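Local structure of bromoperoxidase A1 (Streptomyces aureofaciens, 1A8Q) at residues Asn31-Ala34 with Trp35-Gln38; Ser152-Trp155 with Lys156-Glu160; Lys171-Gln174 with Gly175-Asp178; Thr188-Gly191 with Gly192-Val196. The protein is a cofactor-free haloperoxidase of the alpha/beta hydrolase superfamily that brominates and may carry out the chlorination step in 7-chlorotetracycline biosynthesis. One frame throughout, in Å; residues are numbered along the deposited sequence.

Contact 1: Asn31-Ala34 with Trp35-Gln38; sequences NGDA and WQDQ
Asp33 and Gln36 run alongside each other in the same direction, and their polar ends join: Gln36 NE2 donates to Asp33 OD1 over 3.0 Å. Asp33 OD1 lies in the plane of the Gln36 amide (4° out of it), yet NE2 comes to it from well above the carboxylate plane (62°). OD1 also takes a salt bridge from Lys14, its stronger partner. On the backbone, Gly32 O accepts from Trp35 N at 3.0 Å as the 3-10 turn closes, and Gln36 N reaches Asp33 O only weakly at 3.4 Å. Asn31 OD1 accepts from Asp33 N at 2.9 Å, in the carbonyl plane, which makes an Asx turn that leads into the 3-10 segment. A water bound 3.0 Å from Ala34 O accepts from Asp37 N at 3.1 Å and so bridges the turn to the helix start. Gln38 NE2 is satisfied by Ala255 O and Asn265 OD1, and Asp37 OD1 by Lys261. With CG anti to its carbonyl carbon (chi1 -71°), Trp35, the N-cap residue, brings an indole edge near Gly32 O. The turn thus leads from strand 21-25 into helix 36-44, with Trp35 packed against Val91 and His93 of strand 88-93 and Gln36 against Lys14 and Trp16 of strand 10-16.

Contact 2: Ser152-Trp155 with Lys156-Glu160; sequences SQFW and KDTAE
Ser152 O begins the series with a long, weak bond from Lys156 N, 3.4 Å, while its OG is hydrogen-bonded to Trp181 NE1 of helix 174-184. Gln153 comes next and is tied twice to Asp157: its O accepts from Asp157 N at 2.9 Å, and its NE2 donates to Asp157 OD1 at 3.1 Å. Its CG stands opposite the backbone N (chi1 -172°) and the chain then bends at chi2, which carries the amide forward along the helix. Asp157 OD1 lies near the Gln153 amide plane, while NE2 approaches that oxygen 41° out of the carboxylate plane. The other branch, OE1, rests 3.6 Å from Lys156 CE. At Phe154 the Thr158 hydroxyl lies over the ring, with OG1 3.3 Å above the phenyl plane at its centre. That hydroxyl donates to Phe154 O at 2.6 Å, and Thr158 N donates to the same oxygen at 2.8 Å; the two arrive from opposite faces of the carbonyl plane, so one acceptor is gripped twice. Trp155 ends the segment: its O takes Ala159 N, and Phe154 CD2 lies over one face of the indole, displaced from its centre. These are i to i+4 pairings of an alpha helix with a threonine hydroxyl bonded back to the preceding turn, here in helix 137-162, where Thr158 lies about 8 Å, side chain to side chain, from the triad residue His252.

Contact 3: Lys171-Gln174 with Gly175-Asp178; sequences KVTQ and GNKD
Thr173 and Asn176 make the close-knit part of this contact, their side chains crossing at about a right angle in a capping box. Thr173 OG1 accepts from Asn176 N at 2.8 Å, and in return Asn176 OD1 accepts from Thr173 N at 3.1 Å along a nearly straight N-H (173°), the donor somewhat tilted from the amide carbonyl plane. The threonine hydroxyl can reach the helix because it stands between its own backbone N and carbonyl carbon (chi1 62°). It also donates weakly to Asn176 OD1. Each residue therefore serves the other's backbone N-H, and Asn176 ND2 is held by Met256 O. Val172 adds an apolar flank, its CG1 lying 3.8 Å from Asn176 CB.

The whole contact lies at the surface, but Val172 and Asn176 are partly covered, whereas Gln174 and Asp178 form the more open side. Gln174 NE2 donates to Asp178 OD1 at 3.0 Å; the acceptor lies in the amide plane, but the amide and carboxylate planes stand 49° apart. Beneath this side-chain link, Asp178 N bonds to Gln174 O at 2.9 Å, the first strong main-chain bond of the helix, since Lys177 N to Thr173 O is weak at 3.5 Å. Gln174 OE1 comes no nearer to Lys177 than 4.0 Å, at CD, a much looser approach. Helix 174-184 thus starts where the loop from helix 137-162 ends, with Val172 and Asn176 against Phe163, Asn176 also against Pro258, and extended Lys177 packing on Ala165.

Contact 4: Thr188-Gly191 with Gly192-Val196; sequences TIEG and GVRCV
Glu190 folds its carboxylate over the CG of Arg194, with CD 3.6 Å from that carbon, and closes a salt bridge in which OE2 lies 3.1 Å from Arg194 NH1. The oxygen is met on its syn side, 33° out of the carboxylate plane, and sits at the guanidinium edge, nearly in that group's plane; the two flat groups are turned 64° against each other. Two bends, at chi2 and chi3, bring the arginine back to the glutamate. NH2 has a second acidic partner, Asp197, so the guanidinium is shared by two carboxylates. Val193 CG2 covers part of one guanidinium face and also lies 3.6 Å from Glu190 OE1, where the valine and glutamate side chains cross at about a right angle. Beneath them the main chain is regular: Arg194 N donates to Glu190 O at 2.8 Å, while Gly192 N and Val193 N reach Thr188 O and Ile189 O. Cys195 N donates to Gly191 O at 3.0 Å from above the carbonyl plane, and Cys195 SG comes within 3.2 Å of the same oxygen. Ahead of this turn, Thr188 OG1 accepts from Gly191 N at 2.9 Å and is also hydrogen-bonded to Tyr67 OH. The whole is an N-capped alpha-helical start, of helix 189-201, with an i to i+4 glutamate-arginine salt bridge along it, beside Trp64 and Tyr67, and buried Gly191 and Gly192 within its first turns.

From the N terminus, contact 1 comes first, where the loop after strand 21-25 turns into helix 36-44 against the central sheet. Contact 2 follows within helix 137-162, contact 3 closes the loop that enters helix 174-184, and contact 4 opens helix 189-201. All four are local and run in series; none nests within or crosses another. Contacts 2 and 3 touch directly: Glu160 OE2 meets Lys177 NZ at 2.9 Å in a salt bridge, and Ala159 packs on Lys177, tying two successive helices together. Contact 4 comes within about 5 Å of contact 2 at the nearest atoms without touching, while Val193 and Ile189 reach helix 137-162 through Val147.

Contact 1: Asn31-Ala34 with Trp35-Gln38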
ATOM      1  N   ASN A  31       5.837  -2.575  -6.462  1.00  5.73           N
ATOM      2  CA  ASN A  31       5.249  -1.885  -7.580  1.00  5.92           C
ATOM      3  C   ASN A  31       3.923  -2.599  -7.909  1.00  4.92           C
ATOM      4  O   ASN A  31       3.570  -3.436  -7.084  1.00  5.86           O
ATOM      5  CB  ASN A  31       6.180  -1.783  -8.795  1.00  6.34           C
ATOM      6  CG  ASN A  31       6.651  -3.127  -9.312  1.00  8.74           C
ATOM      7  OD1 ASN A  31       5.820  -3.937  -9.731  1.00  9.89           O
ATOM      8  ND2 ASN A  31       7.964  -3.416  -9.375  1.00  7.93           N
ATOM      9  N   GLY A  32       3.241  -2.226  -8.958  1.00  7.42           N
ATOM     10  CA  GLY A  32       1.933  -2.808  -9.247  1.00  6.07           C
ATOM     11  C   GLY A  32       1.953  -4.298  -9.487  1.00  8.39           C
ATOM     12  O   GLY A  32       0.901  -4.959  -9.326  1.00  6.78           O
ATOM     13  N   ASP A  33       3.124  -4.909  -9.770  1.00  8.05           N
ATOM     14  CA  ASP A  33       3.145  -6.374  -9.846  1.00  8.45           C
ATOM     15  C   ASP A  33       2.824  -7.049  -8.533  1.00  7.33           C
ATOM     16  O   ASP A  33       2.510  -8.250  -8.497  1.00  9.03           O
ATOM     17  CB  ASP A  33       4.547  -6.884 -10.247  1.00  9.61           C
ATOM     18  CG  ASP A  33       4.803  -6.739 -11.735  1.00 12.04           C
ATOM     19  OD1 ASP A  33       3.835  -6.484 -12.452  1.00 12.43           O
ATOM     20  OD2 ASP A  33       5.992  -6.831 -12.168  1.00 12.88           O
ATOM     21  N   ALA A  34       2.865  -6.376  -7.372  1.00  5.01           N
ATOM     22  CA  ALA A  34       2.495  -6.882  -6.078  1.00  6.87           C
ATOM     23  C   ALA A  34       0.980  -7.129  -5.994  1.00  8.17           C
ATOM     24  O   ALA A  34       0.605  -7.662  -4.950  1.00 10.61           O
ATOM     25  CB  ALA A  34       2.851  -5.922  -4.938  1.00  7.89           C
ATOM     26  N   TRP A  35       0.240  -6.793  -7.018  1.00  6.54           N
ATOM     27  CA  TRP A  35      -1.205  -6.970  -6.954  1.00  6.11           C
ATOM     28  C   TRP A  35      -1.700  -7.912  -8.046  1.00  6.93           C
ATOM     29  O   TRP A  35      -2.922  -7.989  -8.244  1.00  9.58           O
ATOM     30  CB  TRP A  35      -1.862  -5.616  -7.241  1.00  6.51           C
ATOM     31  CG  TRP A  35      -1.690  -4.600  -6.127  1.00  6.02           C
ATOM     32  CD1 TRP A  35      -1.113  -3.381  -6.243  1.00  8.26           C
ATOM     33  CD2 TRP A  35      -2.301  -4.668  -4.830  1.00  7.12           C
ATOM     34  NE1 TRP A  35      -1.258  -2.684  -5.042  1.00  7.95           N
ATOM     35  CE2 TRP A  35      -1.980  -3.449  -4.172  1.00  8.26           C
ATOM     36  CE3 TRP A  35      -2.965  -5.651  -4.117  1.00  7.14           C
ATOM     37  CZ2 TRP A  35      -2.389  -3.212  -2.849  1.00 10.27           C
ATOM     38  CZ3 TRP A  35      -3.416  -5.409  -2.815  1.00  9.11           C
ATOM     39  CH2 TRP A  35      -3.073  -4.188  -2.178  1.00  7.18           C
ATOM     40  N   GLN A  36      -0.834  -8.599  -8.792  1.00  6.72           N
ATOM     41  CA  GLN A  36      -1.411  -9.367  -9.914  1.00  7.75           C
ATOM     42  C   GLN A  36      -2.451 -10.373  -9.457  1.00  7.54           C
ATOM     43  O   GLN A  36      -3.396 -10.579 -10.222  1.00  9.48           O
ATOM     44  CB  GLN A  36      -0.273 -10.080 -10.667  1.00  9.10           C
ATOM     45  CG  GLN A  36       0.488  -8.974 -11.438  1.00 11.50           C
ATOM     46  CD  GLN A  36       1.026  -9.478 -12.768  1.00 14.61           C
ATOM     47  OE1 GLN A  36       0.449 -10.393 -13.359  1.00 13.39           O
ATOM     48  NE2 GLN A  36       2.114  -8.865 -13.227  1.00 17.12           N
ATOM     49  N   ASP A  37      -2.276 -11.028  -8.313  1.00  7.45           N
ATOM     50  CA  ASP A  37      -3.289 -11.999  -7.877  1.00 10.74           C
ATOM     51  C   ASP A  37      -4.653 -11.315  -7.703  1.00 10.44           C
ATOM     52  O   ASP A  37      -5.677 -11.893  -8.094  1.00  9.20           O
ATOM     53  CB  ASP A  37      -2.840 -12.641  -6.594  1.00 13.48           C
ATOM     54  CG  ASP A  37      -1.614 -13.540  -6.715  1.00 16.82           C
ATOM     55  OD1 ASP A  37      -1.674 -14.663  -7.236  1.00 17.59           O
ATOM     56  OD2 ASP A  37      -0.585 -13.148  -6.146  1.00 18.66           O
ATOM     57  N   GLN A  38      -4.659 -10.160  -7.063  1.00  8.46           N
ATOM     58  CA  GLN A  38      -5.909  -9.444  -6.816  1.00  7.13           C
ATOM     59  C   GLN A  38      -6.490  -8.835  -8.052  1.00  8.38           C
ATOM     60  O   GLN A  38      -7.717  -8.766  -8.238  1.00  8.29           O
ATOM     61  CB  GLN A  38      -5.687  -8.303  -5.757  1.00  7.09           C
ATOM     62  CG  GLN A  38      -5.419  -8.914  -4.401  1.00  8.63           C
ATOM     63  CD  GLN A  38      -4.088  -9.593  -4.226  1.00  8.96           C
ATOM     64  OE1 GLN A  38      -3.064  -9.088  -4.688  1.00  9.46           O
ATOM     65  NE2 GLN A  38      -4.096 -10.733  -3.548  1.00  9.61           N
TER
HETATM   66  O   HOH W   1      -0.529 -10.301  -5.816  1.00 17.31           O

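Contact 2: Ser152-Trp155 with Lys156-Glu160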
ATOM      1  N   SER A 152      20.720  -4.363  -2.450  1.00  8.16           N
ATOM      2  CA  SER A 152      20.310  -5.703  -2.955  1.00  7.90           C
ATOM      3  C   SER A 152      20.227  -6.728  -1.851  1.00  7.56           C
ATOM      4  O   SER A 152      19.184  -7.411  -1.671  1.00  8.30           O
ATOM      5  CB  SER A 152      21.296  -6.120  -4.049  1.00  7.47           C
ATOM      6  OG  SER A 152      20.891  -7.401  -4.570  1.00  7.86           O
ATOM      7  N   GLN A 153      21.278  -6.861  -1.025  1.00  6.59           N
ATOM      8  CA  GLN A 153      21.257  -7.761   0.110  1.00  7.90           C
ATOM      9  C   GLN A 153      20.165  -7.303   1.098  1.00  8.12           C
ATOM     10  O   GLN A 153      19.533  -8.155   1.697  1.00  8.85           O
ATOM     11  CB  GLN A 153      22.590  -7.722   0.909  1.00  9.57           C
ATOM     12  CG  GLN A 153      22.668  -8.784   1.996  1.00 12.27           C
ATOM     13  CD  GLN A 153      22.501 -10.195   1.478  1.00 14.10           C
ATOM     14  OE1 GLN A 153      23.061 -10.563   0.435  1.00 13.71           O
ATOM     15  NE2 GLN A 153      21.748 -11.047   2.181  1.00 14.58           N
ATOM     16  N   PHE A 154      20.007  -5.989   1.227  1.00  7.92           N
ATOM     17  CA  PHE A 154      18.999  -5.490   2.195  1.00  9.65           C
ATOM     18  C   PHE A 154      17.598  -5.975   1.843  1.00  9.37           C
ATOM     19  O   PHE A 154      16.794  -6.293   2.749  1.00 10.32           O
ATOM     20  CB  PHE A 154      19.032  -3.961   2.254  1.00  9.68           C
ATOM     21  CG  PHE A 154      18.019  -3.408   3.259  1.00 11.98           C
ATOM     22  CD1 PHE A 154      18.212  -3.618   4.597  1.00 13.87           C
ATOM     23  CD2 PHE A 154      16.959  -2.653   2.767  1.00 13.78           C
ATOM     24  CE1 PHE A 154      17.287  -3.058   5.519  1.00 14.94           C
ATOM     25  CE2 PHE A 154      16.050  -2.095   3.684  1.00 14.97           C
ATOM     26  CZ  PHE A 154      16.264  -2.316   5.021  1.00 13.96           C
ATOM     27  N   TRP A 155      17.268  -6.044   0.555  1.00  7.77           N
ATOM     28  CA  TRP A 155      15.901  -6.546   0.210  1.00  9.40           C
ATOM     29  C   TRP A 155      15.801  -8.011   0.550  1.00  9.67           C
ATOM     30  O   TRP A 155      14.720  -8.488   0.963  1.00 10.26           O
ATOM     31  CB  TRP A 155      15.623  -6.257  -1.267  1.00  8.65           C
ATOM     32  CG  TRP A 155      15.698  -4.804  -1.604  1.00  9.47           C
ATOM     33  CD1 TRP A 155      16.272  -4.275  -2.730  1.00  9.10           C
ATOM     34  CD2 TRP A 155      15.090  -3.699  -0.907  1.00 10.20           C
ATOM     35  NE1 TRP A 155      16.147  -2.919  -2.712  1.00 10.67           N
ATOM     36  CE2 TRP A 155      15.415  -2.540  -1.611  1.00 11.18           C
ATOM     37  CE3 TRP A 155      14.312  -3.618   0.265  1.00 11.56           C
ATOM     38  CZ2 TRP A 155      14.986  -1.266  -1.217  1.00 11.59           C
ATOM     39  CZ3 TRP A 155      13.868  -2.346   0.649  1.00 12.72           C
ATOM     40  CH2 TRP A 155      14.228  -1.207  -0.084  1.00 12.08           C
ATOM     41  N   LYS A 156      16.856  -8.811   0.295  1.00  8.75           N
ATOM     42  CA  LYS A 156      16.812 -10.224   0.664  1.00 11.17           C
ATOM     43  C   LYS A 156      16.608 -10.385   2.171  1.00 11.47           C
ATOM     44  O   LYS A 156      15.769 -11.212   2.595  1.00 12.54           O
ATOM     45  CB  LYS A 156      18.121 -10.920   0.266  1.00 11.50           C
ATOM     46  CG  LYS A 156      18.299 -10.748  -1.261  1.00 15.75           C
ATOM     47  CD  LYS A 156      19.643 -11.136  -1.810  1.00 19.78           C
ATOM     48  CE  LYS A 156      20.321 -12.306  -1.141  1.00 24.24           C
ATOM     49  NZ  LYS A 156      19.583 -13.585  -1.421  1.00 28.86           N
ATOM     50  N   ASP A 157      17.307  -9.563   2.979  1.00 10.75           N
ATOM     51  CA  ASP A 157      17.141  -9.695   4.422  1.00 11.82           C
ATOM     52  C   ASP A 157      15.773  -9.186   4.900  1.00 11.24           C
ATOM     53  O   ASP A 157      15.197  -9.786   5.817  1.00 13.63           O
ATOM     54  CB  ASP A 157      18.231  -8.878   5.130  1.00 14.68           C
ATOM     55  CG  ASP A 157      19.638  -9.416   4.878  1.00 17.07           C
ATOM     56  OD1 ASP A 157      19.830 -10.567   4.507  1.00 18.28           O
ATOM     57  OD2 ASP A 157      20.586  -8.641   5.098  1.00 20.74           O
ATOM     58  N   THR A 158      15.280  -8.136   4.299  1.00  9.56           N
ATOM     59  CA  THR A 158      13.991  -7.545   4.672  1.00 11.18           C
ATOM     60  C   THR A 158      12.817  -8.442   4.317  1.00 10.59           C
ATOM     61  O   THR A 158      11.792  -8.354   5.026  1.00 10.79           O
ATOM     62  CB  THR A 158      13.867  -6.202   3.939  1.00 12.67           C
ATOM     63  OG1 THR A 158      14.969  -5.398   4.444  1.00 12.71           O
ATOM     64  CG2 THR A 158      12.560  -5.481   4.253  1.00 14.22           C
ATOM     65  N   ALA A 159      12.975  -9.257   3.274  1.00  8.85           N
ATOM     66  CA  ALA A 159      11.828 -10.145   2.920  1.00 10.05           C
ATOM     67  C   ALA A 159      11.453 -11.061   4.062  1.00 12.15           C
ATOM     68  O   ALA A 159      10.256 -11.417   4.178  1.00 11.05           O
ATOM     69  CB  ALA A 159      12.206 -10.949   1.681  1.00 11.40           C
ATOM     70  N   GLU A 160      12.375 -11.476   4.918  1.00 10.97           N
ATOM     71  CA  GLU A 160      12.078 -12.347   6.045  1.00 13.80           C
ATOM     72  C   GLU A 160      11.048 -11.714   6.994  1.00 13.56           C
ATOM     73  O   GLU A 160      10.040 -12.347   7.272  1.00 14.49           O
ATOM     74  CB  GLU A 160      13.335 -12.672   6.861  1.00 17.63           C
ATOM     75  CG  GLU A 160      14.422 -13.356   6.028  1.00 22.97           C
ATOM     76  CD  GLU A 160      13.989 -14.741   5.552  1.00 26.78           C
ATOM     77  OE1 GLU A 160      13.344 -15.485   6.319  1.00 29.19           O
ATOM     78  OE2 GLU A 160      14.298 -15.111   4.398  1.00 28.90           O
TER

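Contact 3: Lys171-Gln174 with Gly175-Asp178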
ATOM      1  N   LYS A 171       3.856 -20.562   5.211  1.00 15.55           N
ATOM      2  CA  LYS A 171       3.590 -20.973   3.840  1.00 16.88           C
ATOM      3  C   LYS A 171       4.308 -20.105   2.807  1.00 14.25           C
ATOM      4  O   LYS A 171       4.031 -20.170   1.598  1.00 13.14           O
ATOM      5  CB  LYS A 171       2.087 -20.879   3.555  1.00 20.85           C
ATOM      6  CG  LYS A 171       1.466 -22.219   3.264  1.00 28.39           C
ATOM      7  CD  LYS A 171       1.486 -23.208   4.405  1.00 29.58           C
ATOM      8  CE  LYS A 171       0.463 -24.323   4.099  1.00 32.68           C
ATOM      9  NZ  LYS A 171       1.057 -25.359   3.187  1.00 34.18           N
ATOM     10  N   VAL A 172       5.241 -19.310   3.300  1.00 11.54           N
ATOM     11  CA  VAL A 172       6.007 -18.423   2.414  1.00 10.02           C
ATOM     12  C   VAL A 172       6.974 -19.279   1.590  1.00 11.43           C
ATOM     13  O   VAL A 172       7.719 -20.098   2.148  1.00 12.77           O
ATOM     14  CB  VAL A 172       6.825 -17.425   3.260  1.00 10.28           C
ATOM     15  CG1 VAL A 172       7.509 -16.440   2.308  1.00 10.76           C
ATOM     16  CG2 VAL A 172       5.924 -16.671   4.231  1.00 11.97           C
ATOM     17  N   THR A 173       7.046 -19.012   0.283  1.00  9.39           N
ATOM     18  CA  THR A 173       7.970 -19.772  -0.545  1.00  9.55           C
ATOM     19  C   THR A 173       9.270 -19.004  -0.736  1.00  9.92           C
ATOM     20  O   THR A 173       9.288 -17.778  -0.552  1.00  9.12           O
ATOM     21  CB  THR A 173       7.362 -19.984  -1.949  1.00 10.13           C
ATOM     22  OG1 THR A 173       7.152 -18.723  -2.573  1.00  8.75           O
ATOM     23  CG2 THR A 173       5.954 -20.599  -1.833  1.00 11.38           C
ATOM     24  N   GLN A 174      10.262 -19.719  -1.259  1.00  9.41           N
ATOM     25  CA  GLN A 174      11.509 -18.991  -1.582  1.00 11.00           C
ATOM     26  C   GLN A 174      11.171 -18.040  -2.725  1.00 10.66           C
ATOM     27  O   GLN A 174      11.664 -16.931  -2.848  1.00 11.11           O
ATOM     28  CB  GLN A 174      12.617 -19.951  -2.008  1.00 12.73           C
ATOM     29  CG  GLN A 174      13.901 -19.241  -2.453  1.00 15.55           C
ATOM     30  CD  GLN A 174      14.519 -18.443  -1.334  1.00 18.39           C
ATOM     31  OE1 GLN A 174      14.549 -18.932  -0.198  1.00 20.55           O
ATOM     32  NE2 GLN A 174      14.951 -17.212  -1.580  1.00 17.91           N
ATOM     33  N   GLY A 175      10.277 -18.514  -3.622  1.00  9.02           N
ATOM     34  CA  GLY A 175       9.804 -17.660  -4.709  1.00  7.29           C
ATOM     35  C   GLY A 175       9.257 -16.331  -4.232  1.00  7.46           C
ATOM     36  O   GLY A 175       9.386 -15.313  -4.911  1.00  6.63           O
ATOM     37  N   ASN A 176       8.486 -16.284  -3.131  1.00  6.48           N
ATOM     38  CA  ASN A 176       7.930 -15.026  -2.640  1.00  5.88           C
ATOM     39  C   ASN A 176       9.106 -14.057  -2.330  1.00  6.26           C
ATOM     40  O   ASN A 176       8.969 -12.872  -2.646  1.00  6.99           O
ATOM     41  CB  ASN A 176       7.182 -15.265  -1.299  1.00  7.59           C
ATOM     42  CG  ASN A 176       5.744 -15.738  -1.428  1.00  8.23           C
ATOM     43  OD1 ASN A 176       5.346 -16.679  -0.746  1.00 11.19           O
ATOM     44  ND2 ASN A 176       4.912 -15.114  -2.260  1.00  9.29           N
ATOM     45  N   LYS A 177      10.097 -14.597  -1.686  1.00  7.92           N
ATOM     46  CA  LYS A 177      11.251 -13.759  -1.289  1.00  8.72           C
ATOM     47  C   LYS A 177      12.013 -13.277  -2.519  1.00  9.02           C
ATOM     48  O   LYS A 177      12.455 -12.115  -2.580  1.00  7.98           O
ATOM     49  CB  LYS A 177      12.173 -14.516  -0.349  1.00 10.60           C
ATOM     50  CG  LYS A 177      11.555 -15.057   0.931  1.00 13.09           C
ATOM     51  CD  LYS A 177      12.533 -15.997   1.672  1.00 15.50           C
ATOM     52  CE  LYS A 177      11.755 -16.671   2.811  1.00 19.27           C
ATOM     53  NZ  LYS A 177      12.681 -17.410   3.736  1.00 20.44           N
ATOM     54  N   ASP A 178      12.178 -14.184  -3.495  1.00  8.35           N
ATOM     55  CA  ASP A 178      12.864 -13.788  -4.714  1.00  7.53           C
ATOM     56  C   ASP A 178      12.075 -12.750  -5.490  1.00  6.06           C
ATOM     57  O   ASP A 178      12.622 -11.829  -6.087  1.00  7.16           O
ATOM     58  CB  ASP A 178      13.145 -15.001  -5.622  1.00 10.40           C
ATOM     59  CG  ASP A 178      14.182 -15.940  -5.027  1.00 15.90           C
ATOM     60  OD1 ASP A 178      14.945 -15.637  -4.103  1.00 14.75           O
ATOM     61  OD2 ASP A 178      14.161 -17.123  -5.429  1.00 20.39           O
TER

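Contact 4: Thr188-Gly191 with Gly192-Val196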
ATOM      1  N   THR A 188      14.135   3.334  -7.343  1.00  7.35           N
ATOM      2  CA  THR A 188      15.359   4.164  -7.247  1.00  7.94           C
ATOM      3  C   THR A 188      15.891   4.094  -5.838  1.00  9.15           C
ATOM      4  O   THR A 188      15.184   3.936  -4.824  1.00  8.87           O
ATOM      5  CB  THR A 188      15.094   5.633  -7.584  1.00  8.80           C
ATOM      6  OG1 THR A 188      14.143   6.119  -6.614  1.00  9.70           O
ATOM      7  CG2 THR A 188      14.527   5.776  -8.985  1.00  8.15           C
ATOM      8  N   ILE A 189      17.213   4.361  -5.666  1.00  8.01           N
ATOM      9  CA  ILE A 189      17.755   4.331  -4.298  1.00  8.92           C
ATOM     10  C   ILE A 189      17.224   5.513  -3.483  1.00  8.23           C
ATOM     11  O   ILE A 189      16.933   5.305  -2.304  1.00  8.51           O
ATOM     12  CB  ILE A 189      19.311   4.358  -4.316  1.00  8.43           C
ATOM     13  CG1 ILE A 189      19.828   4.006  -2.915  1.00  9.50           C
ATOM     14  CG2 ILE A 189      19.775   5.696  -4.886  1.00 10.01           C
ATOM     15  CD1 ILE A 189      21.353   3.764  -2.880  1.00 13.54           C
ATOM     16  N   GLU A 190      16.912   6.632  -4.126  1.00  8.67           N
ATOM     17  CA  GLU A 190      16.411   7.815  -3.413  1.00  9.11           C
ATOM     18  C   GLU A 190      14.968   7.542  -2.992  1.00  9.09           C
ATOM     19  O   GLU A 190      14.592   7.927  -1.884  1.00 10.07           O
ATOM     20  CB  GLU A 190      16.497   9.027  -4.327  1.00  8.91           C
ATOM     21  CG  GLU A 190      16.059  10.349  -3.672  1.00  8.31           C
ATOM     22  CD  GLU A 190      16.862  10.790  -2.490  1.00 10.90           C
ATOM     23  OE1 GLU A 190      17.815  10.122  -2.021  1.00 10.73           O
ATOM     24  OE2 GLU A 190      16.459  11.840  -1.907  1.00 11.49           O
ATOM     25  N   GLY A 191      14.211   6.855  -3.839  1.00  8.57           N
ATOM     26  CA  GLY A 191      12.826   6.519  -3.403  1.00  9.11           C
ATOM     27  C   GLY A 191      12.881   5.527  -2.247  1.00  9.29           C
ATOM     28  O   GLY A 191      12.038   5.563  -1.315  1.00 11.38           O
ATOM     29  N   GLY A 192      13.849   4.622  -2.258  1.00  7.23           N
ATOM     30  CA  GLY A 192      14.069   3.662  -1.191  1.00  8.21           C
ATOM     31  C   GLY A 192      14.187   4.368   0.163  1.00 10.88           C
ATOM     32  O   GLY A 192      13.428   4.107   1.112  1.00 11.40           O
ATOM     33  N   VAL A 193      15.100   5.332   0.235  1.00  8.92           N
ATOM     34  CA  VAL A 193      15.289   6.051   1.516  1.00 10.36           C
ATOM     35  C   VAL A 193      14.281   7.137   1.795  1.00  9.72           C
ATOM     36  O   VAL A 193      13.763   7.209   2.933  1.00 11.91           O
ATOM     37  CB  VAL A 193      16.712   6.695   1.532  1.00 13.61           C
ATOM     38  CG1 VAL A 193      17.775   5.609   1.364  1.00 15.20           C
ATOM     39  CG2 VAL A 193      16.871   7.769   0.496  1.00 18.00           C
ATOM     40  N   ARG A 194      13.815   7.951   0.850  1.00  8.64           N
ATOM     41  CA  ARG A 194      12.914   9.047   1.143  1.00  9.65           C
ATOM     42  C   ARG A 194      11.523   8.524   1.518  1.00  9.68           C
ATOM     43  O   ARG A 194      10.825   9.192   2.302  1.00  8.92           O
ATOM     44  CB  ARG A 194      12.694   9.978  -0.057  1.00 13.37           C
ATOM     45  CG  ARG A 194      13.911  10.812  -0.439  1.00 17.09           C
ATOM     46  CD  ARG A 194      13.913  12.104   0.412  1.00 21.74           C
ATOM     47  NE  ARG A 194      14.319  11.755   1.771  1.00 25.92           N
ATOM     48  CZ  ARG A 194      15.588  11.560   2.123  1.00 29.85           C
ATOM     49  NH1 ARG A 194      16.524  11.692   1.187  1.00 31.50           N
ATOM     50  NH2 ARG A 194      15.943  11.248   3.375  1.00 31.35           N
ATOM     51  N   CYS A 195      11.153   7.367   0.929  1.00  9.55           N
ATOM     52  CA  CYS A 195       9.830   6.851   1.352  1.00  9.74           C
ATOM     53  C   CYS A 195       9.850   6.472   2.824  1.00  9.25           C
ATOM     54  O   CYS A 195       8.761   6.578   3.457  1.00 10.71           O
ATOM     55  CB  CYS A 195       9.497   5.576   0.549  1.00 10.26           C
ATOM     56  SG  CYS A 195       8.882   6.030  -1.108  1.00 11.87           S
ATOM     57  N   VAL A 196      10.944   6.015   3.404  1.00  9.45           N
ATOM     58  CA  VAL A 196      10.994   5.693   4.823  1.00 11.31           C
ATOM     59  C   VAL A 196      10.669   6.929   5.666  1.00 11.01           C
ATOM     60  O   VAL A 196       9.856   6.859   6.603  1.00 10.39           O
ATOM     61  CB  VAL A 196      12.370   5.150   5.240  1.00 11.30           C
ATOM     62  CG1 VAL A 196      12.376   4.791   6.725  1.00 13.44           C
ATOM     63  CG2 VAL A 196      12.641   3.890   4.401  1.00 13.99           C
TER